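Local coordinates for protein DNA methyltransferase (Nicotiana tabacum, PDB 4ONQ) that probably methylates cytosine at carbon 5 in DNA as a plant DRM-type methyltransferase, here represented by its catalytic domain with sinefungin bound, at residues V289-I301 and S340-M352. The protein carries 5 engineered substitutions. Residues are numbered along the deposited sequence; the frame is centred on the assembly and turned at random.
Engineered in segment 340-352: Ser-340 (natural residue Asp).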
loop_
_atom_site.group_PDB
_atom_site.type_symbol
_atom_site.label_atom_id
_atom_site.label_comp_id
_atom_site.label_asym_id
_atom_site.label_seq_id
_atom_site.Cartn_x
_atom_site.Cartn_y
_atom_site.Cartn_z
ATOM N N VAL A 289 -19.129 3.738 -3.904
ATOM C CA VAL A 289 -19.190 2.287 -4.007
ATOM C C VAL A 289 -20.643 1.811 -3.928
ATOM O O VAL A 289 -20.966 0.692 -4.331
ATOM C CB VAL A 289 -18.338 1.636 -2.892
ATOM C CG1 VAL A 289 -19.058 1.693 -1.560
ATOM C CG2 VAL A 289 -17.958 0.220 -3.253
ATOM N N GLN A 290 -21.516 2.704 -3.499
ATOM C CA GLN A 290 -22.911 2.382 -3.320
ATOM C C GLN A 290 -23.701 2.614 -4.573
ATOM O O GLN A 290 -24.855 2.265 -4.659
ATOM C CB GLN A 290 -23.500 3.222 -2.217
ATOM C CG GLN A 290 -24.715 2.619 -1.581
ATOM C CD GLN A 290 -24.384 1.525 -0.585
ATOM O OE1 GLN A 290 -25.073 0.502 -0.517
ATOM N NE2 GLN A 290 -23.338 1.738 0.207
ATOM N N GLN A 291 -23.064 3.195 -5.559
ATOM C CA GLN A 291 -23.712 3.416 -6.845
ATOM C C GLN A 291 -23.386 2.307 -7.847
ATOM O O GLN A 291 -23.816 2.350 -9.000
ATOM C CB GLN A 291 -23.377 4.802 -7.414
ATOM C CG GLN A 291 -22.054 4.904 -8.155
ATOM C CD GLN A 291 -21.779 6.316 -8.656
ATOM O OE1 GLN A 291 -20.696 6.863 -8.452
ATOM N NE2 GLN A 291 -22.766 6.910 -9.314
ATOM N N LEU A 292 -22.633 1.309 -7.395
ATOM C CA LEU A 292 -22.386 0.118 -8.202
ATOM C C LEU A 292 -23.363 -0.996 -7.860
ATOM O O LEU A 292 -23.053 -1.872 -7.052
ATOM C CB LEU A 292 -20.962 -0.403 -8.002
ATOM C CG LEU A 292 -19.794 0.324 -8.663
ATOM C CD1 LEU A 292 -18.522 -0.443 -8.392
ATOM C CD2 LEU A 292 -20.014 0.477 -10.154
ATOM N N ASN A 293 -24.540 -0.965 -8.476
ATOM C CA ASN A 293 -25.519 -2.036 -8.302
ATOM C C ASN A 293 -25.293 -3.182 -9.283
ATOM O O ASN A 293 -24.381 -3.132 -10.109
ATOM C CB ASN A 293 -26.947 -1.498 -8.424
ATOM C CG ASN A 293 -27.052 -0.333 -9.387
ATOM O OD1 ASN A 293 -27.027 -0.513 -10.604
ATOM N ND2 ASN A 293 -27.175 0.872 -8.842
ATOM N N GLY A 294 -26.125 -4.215 -9.185
ATOM C CA GLY A 294 -26.027 -5.362 -10.069
ATOM C C GLY A 294 -26.248 -4.978 -11.519
ATOM O O GLY A 294 -25.639 -5.544 -12.426
ATOM N N ASP A 295 -27.118 -3.997 -11.734
ATOM C CA ASP A 295 -27.413 -3.506 -13.073
ATOM C C ASP A 295 -26.205 -2.794 -13.686
ATOM O O ASP A 295 -25.827 -3.057 -14.831
ATOM C CB ASP A 295 -28.618 -2.567 -13.025
ATOM C CG ASP A 295 -29.807 -3.185 -12.311
ATOM O OD1 ASP A 295 -29.785 -3.256 -11.063
ATOM O OD2 ASP A 295 -30.762 -3.603 -12.998
ATOM N N ARG A 296 -25.600 -1.898 -12.913
ATOM C CA ARG A 296 -24.428 -1.162 -13.371
ATOM C C ARG A 296 -23.270 -2.105 -13.694
ATOM O O ARG A 296 -22.648 -1.992 -14.753
ATOM C CB ARG A 296 -23.998 -0.132 -12.328
ATOM C CG ARG A 296 -22.771 0.656 -12.737
ATOM C CD ARG A 296 -23.011 1.373 -14.052
ATOM N NE ARG A 296 -23.983 2.450 -13.906
ATOM C CZ ARG A 296 -24.651 2.994 -14.917
ATOM N NH1 ARG A 296 -24.459 2.551 -16.153
ATOM N NH2 ARG A 296 -25.517 3.973 -14.692
ATOM N N LEU A 297 -22.992 -3.030 -12.777
ATOM C CA LEU A 297 -21.983 -4.066 -12.987
ATOM C C LEU A 297 -22.263 -4.862 -14.260
ATOM O O LEU A 297 -21.371 -5.053 -15.093
ATOM C CB LEU A 297 -21.925 -5.012 -11.785
ATOM C CG LEU A 297 -20.930 -4.725 -10.654
ATOM C CD1 LEU A 297 -20.071 -3.504 -10.950
ATOM C CD2 LEU A 297 -21.646 -4.574 -9.319
ATOM N N GLU A 298 -23.499 -5.290 -14.422
ATOM C CA GLU A 298 -23.912 -5.976 -15.618
ATOM C C GLU A 298 -23.594 -5.207 -16.866
ATOM O O GLU A 298 -23.107 -5.756 -17.804
ATOM C CB GLU A 298 -25.408 -6.247 -15.601
ATOM C CG GLU A 298 -25.822 -7.633 -15.154
ATOM C CD GLU A 298 -27.230 -7.668 -14.554
ATOM O OE1 GLU A 298 -27.372 -7.979 -13.356
ATOM O OE2 GLU A 298 -28.199 -7.380 -15.274
ATOM N N GLN A 299 -23.783 -3.911 -16.859
ATOM C CA GLN A 299 -23.632 -3.206 -18.100
ATOM C C GLN A 299 -22.200 -2.920 -18.370
ATOM O O GLN A 299 -21.784 -2.836 -19.488
ATOM C CB GLN A 299 -24.458 -1.932 -18.145
ATOM C CG GLN A 299 -23.800 -0.717 -17.608
ATOM C CD GLN A 299 -23.057 0.061 -18.649
ATOM O OE1 GLN A 299 -23.248 -0.154 -19.830
ATOM N NE2 GLN A 299 -22.192 0.970 -18.219
ATOM N N LEU A 300 -21.461 -2.730 -17.313
ATOM C CA LEU A 300 -20.015 -2.580 -17.415
ATOM C C LEU A 300 -19.420 -3.810 -18.079
ATOM O O LEU A 300 -18.616 -3.709 -19.012
ATOM C CB LEU A 300 -19.394 -2.408 -16.027
ATOM C CG LEU A 300 -18.977 -1.018 -15.530
ATOM C CD1 LEU A 300 -19.068 0.046 -16.617
ATOM C CD2 LEU A 300 -19.768 -0.616 -14.299
ATOM N N ILE A 301 -19.836 -4.976 -17.598
ATOM C CA ILE A 301 -19.297 -6.234 -18.093
ATOM C C ILE A 301 -19.707 -6.522 -19.538
ATOM O O ILE A 301 -18.880 -6.926 -20.353
ATOM C CB ILE A 301 -19.669 -7.396 -17.159
ATOM C CG1 ILE A 301 -18.842 -7.291 -15.876
ATOM C CG2 ILE A 301 -19.442 -8.737 -17.845
ATOM C CD1 ILE A 301 -19.352 -8.128 -14.731
ATOM N N SER A 340 -19.544 -3.384 1.514
ATOM C CA SER A 340 -19.701 -2.940 0.136
ATOM C C SER A 340 -18.749 -3.698 -0.787
ATOM O O SER A 340 -19.135 -4.136 -1.881
ATOM C CB SER A 340 -19.467 -1.434 0.027
ATOM O OG SER A 340 -20.493 -0.710 0.687
ATOM N N TYR A 341 -17.508 -3.862 -0.336
ATOM C CA TYR A 341 -16.533 -4.626 -1.105
ATOM C C TYR A 341 -17.036 -6.041 -1.365
ATOM O O TYR A 341 -17.000 -6.527 -2.495
ATOM C CB TYR A 341 -15.186 -4.674 -0.384
ATOM C CG TYR A 341 -14.129 -5.460 -1.123
ATOM C CD1 TYR A 341 -13.263 -4.833 -2.006
ATOM C CD2 TYR A 341 -13.994 -6.829 -0.937
ATOM C CE1 TYR A 341 -12.298 -5.544 -2.684
ATOM C CE2 TYR A 341 -13.036 -7.551 -1.614
ATOM C CZ TYR A 341 -12.188 -6.904 -2.484
ATOM O OH TYR A 341 -11.227 -7.621 -3.162
ATOM N N VAL A 342 -17.509 -6.691 -0.308
ATOM C CA VAL A 342 -17.982 -8.069 -0.401
ATOM C C VAL A 342 -19.193 -8.198 -1.329
ATOM O O VAL A 342 -19.231 -9.075 -2.197
ATOM C CB VAL A 342 -18.330 -8.621 0.993
ATOM C CG1 VAL A 342 -18.905 -10.030 0.894
ATOM C CG2 VAL A 342 -17.096 -8.602 1.875
ATOM N N ARG A 343 -20.169 -7.315 -1.137
ATOM C CA ARG A 343 -21.373 -7.278 -1.959
ATOM C C ARG A 343 -20.998 -7.181 -3.429
ATOM O O ARG A 343 -21.501 -7.933 -4.270
ATOM C CB ARG A 343 -22.231 -6.069 -1.578
ATOM C CG ARG A 343 -23.609 -6.043 -2.219
ATOM C CD ARG A 343 -24.234 -4.652 -2.158
ATOM N NE ARG A 343 -23.824 -3.820 -3.288
ATOM C CZ ARG A 343 -23.207 -2.648 -3.177
ATOM N NH1 ARG A 343 -22.927 -2.152 -1.979
ATOM N NH2 ARG A 343 -22.876 -1.969 -4.266
ATOM N N ILE A 344 -20.095 -6.256 -3.732
ATOM C CA ILE A 344 -19.702 -6.016 -5.115
ATOM C C ILE A 344 -18.919 -7.181 -5.721
ATOM O O ILE A 344 -19.188 -7.594 -6.856
ATOM C CB ILE A 344 -18.935 -4.691 -5.248
ATOM C CG1 ILE A 344 -19.892 -3.532 -4.980
ATOM C CG2 ILE A 344 -18.298 -4.561 -6.618
ATOM C CD1 ILE A 344 -19.339 -2.194 -5.336
ATOM N N LEU A 345 -17.965 -7.718 -4.965
ATOM C CA LEU A 345 -17.204 -8.874 -5.432
ATOM C C LEU A 345 -18.161 -10.019 -5.747
ATOM O O LEU A 345 -18.055 -10.665 -6.793
ATOM C CB LEU A 345 -16.165 -9.307 -4.394
ATOM C CG LEU A 345 -15.462 -10.647 -4.636
ATOM C CD1 LEU A 345 -14.799 -10.687 -6.001
ATOM C CD2 LEU A 345 -14.440 -10.921 -3.548
ATOM N N ASP A 346 -19.115 -10.243 -4.851
ATOM C CA ASP A 346 -20.084 -11.309 -5.046
ATOM C C ASP A 346 -20.948 -11.082 -6.287
ATOM O O ASP A 346 -21.178 -12.010 -7.064
ATOM C CB ASP A 346 -20.954 -11.495 -3.803
ATOM C CG ASP A 346 -21.715 -12.800 -3.827
ATOM O OD1 ASP A 346 -22.948 -12.770 -4.027
ATOM O OD2 ASP A 346 -21.072 -13.861 -3.668
ATOM N N LEU A 347 -21.426 -9.854 -6.476
ATOM C CA LEU A 347 -22.179 -9.522 -7.684
ATOM C C LEU A 347 -21.371 -9.838 -8.946
ATOM O O LEU A 347 -21.888 -10.452 -9.883
ATOM C CB LEU A 347 -22.598 -8.049 -7.680
ATOM C CG LEU A 347 -23.825 -7.661 -6.853
ATOM C CD1 LEU A 347 -23.848 -6.162 -6.608
ATOM C CD2 LEU A 347 -25.097 -8.103 -7.558
ATOM N N VAL A 348 -20.100 -9.436 -8.955
ATOM C CA VAL A 348 -19.228 -9.651 -10.114
ATOM C C VAL A 348 -18.993 -11.140 -10.406
ATOM O O VAL A 348 -19.094 -11.585 -11.561
ATOM C CB VAL A 348 -17.866 -8.920 -9.946
ATOM C CG1 VAL A 348 -16.877 -9.373 -11.002
ATOM C CG2 VAL A 348 -18.055 -7.408 -10.002
ATOM N N LYS A 349 -18.769 -11.926 -9.382
ATOM C CA LYS A 349 -18.515 -13.317 -9.592
ATOM C C LYS A 349 -19.753 -14.024 -10.030
ATOM O O LYS A 349 -19.708 -14.904 -10.852
ATOM C CB LYS A 349 -18.038 -13.936 -8.313
ATOM C CG LYS A 349 -17.854 -15.375 -8.445
ATOM C CD LYS A 349 -16.795 -15.869 -7.554
ATOM C CE LYS A 349 -17.343 -16.275 -6.250
ATOM N NZ LYS A 349 -16.407 -17.174 -5.531
ATOM N N SER A 350 -20.866 -13.641 -9.454
ATOM C CA SER A 350 -22.153 -14.163 -9.890
ATOM C C SER A 350 -22.342 -13.917 -11.379
ATOM O O SER A 350 -22.488 -14.860 -12.159
ATOM C CB SER A 350 -23.289 -13.504 -9.105
ATOM O OG SER A 350 -24.522 -13.612 -9.797
ATOM N N ILE A 351 -22.324 -12.642 -11.759
ATOM C CA ILE A 351 -22.524 -12.223 -13.144
ATOM C C ILE A 351 -21.624 -12.969 -14.127
ATOM O O ILE A 351 -22.073 -13.395 -15.194
ATOM C CB ILE A 351 -22.295 -10.701 -13.302
ATOM C CG1 ILE A 351 -23.393 -9.916 -12.584
ATOM C CG2 ILE A 351 -22.253 -10.306 -14.769
ATOM C CD1 ILE A 351 -23.108 -8.431 -12.465
ATOM N N MET A 352 -20.358 -13.147 -13.760
ATOM C CA MET A 352 -19.394 -13.721 -14.699
ATOM C C MET A 352 -19.590 -15.208 -15.030
ATOM O O MET A 352 -19.032 -15.700 -16.006
ATOM C CB MET A 352 -17.956 -13.414 -14.265
ATOM C CG MET A 352 -17.614 -11.939 -14.411
ATOM S SD MET A 352 -15.917 -11.481 -14.022
ATOM C CE MET A 352 -15.016 -12.512 -15.175
#
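The guanidinium of Arg-343 presents its edge to the loop 289-293: Val-289 O and Leu-292 O both lie close to its plane, while one face has the backbone O of the engineered Ser-340 above it, offset toward the rim. Arg-343 NH2 donates to both carbonyls, to Leu-292 O at 2.8 Å and to Val-289 O at 3.3 Å. The longer bond is the straighter (166°) and lies in the carbonyl plane of Val-289; the shorter approaches Leu-292 O from above its carbonyl plane. A long side chain suits this place: with CG anti to the backbone N (chi1 -171°) and a bend at chi3, it reaches across to the loop. An alanine here would take away NH2 and is likely to leave both carbonyls without this partner and the turn freer to move. Beside the arginine, Ile-344 sends CD1 to Val-289 CG2 (3.5 Å) and Leu-292 CB (3.6 Å); a beta-branched aliphatic suits this buried place, its CD1 lying between two apolar neighbours. Segments 294-301 and 340-352 cross at -48°, with side chains packed knobs into holes. Leu-297 sits among Ile-344, Leu-347, Val-348 and Ile-351; in return Ile-351 enters between Gly-294, Leu-297, Glu-298 and Ile-301, its CG2 meeting Ile-301 CD1 at 3.6 Å. Gly-294, lacking a side chain, admits Leu-347 CD2 to 3.8 Å from its CA. Asn-293 caps the helix, OD1 accepting from Arg-296 N. In this Rossmann-like methyltransferase fold, Val-289 also touches the bound sinefungin. Bonds from one arginine nitrogen to backbone oxygens, with apolar packing beside them, tie this ligand-touching turn to helix 337-352.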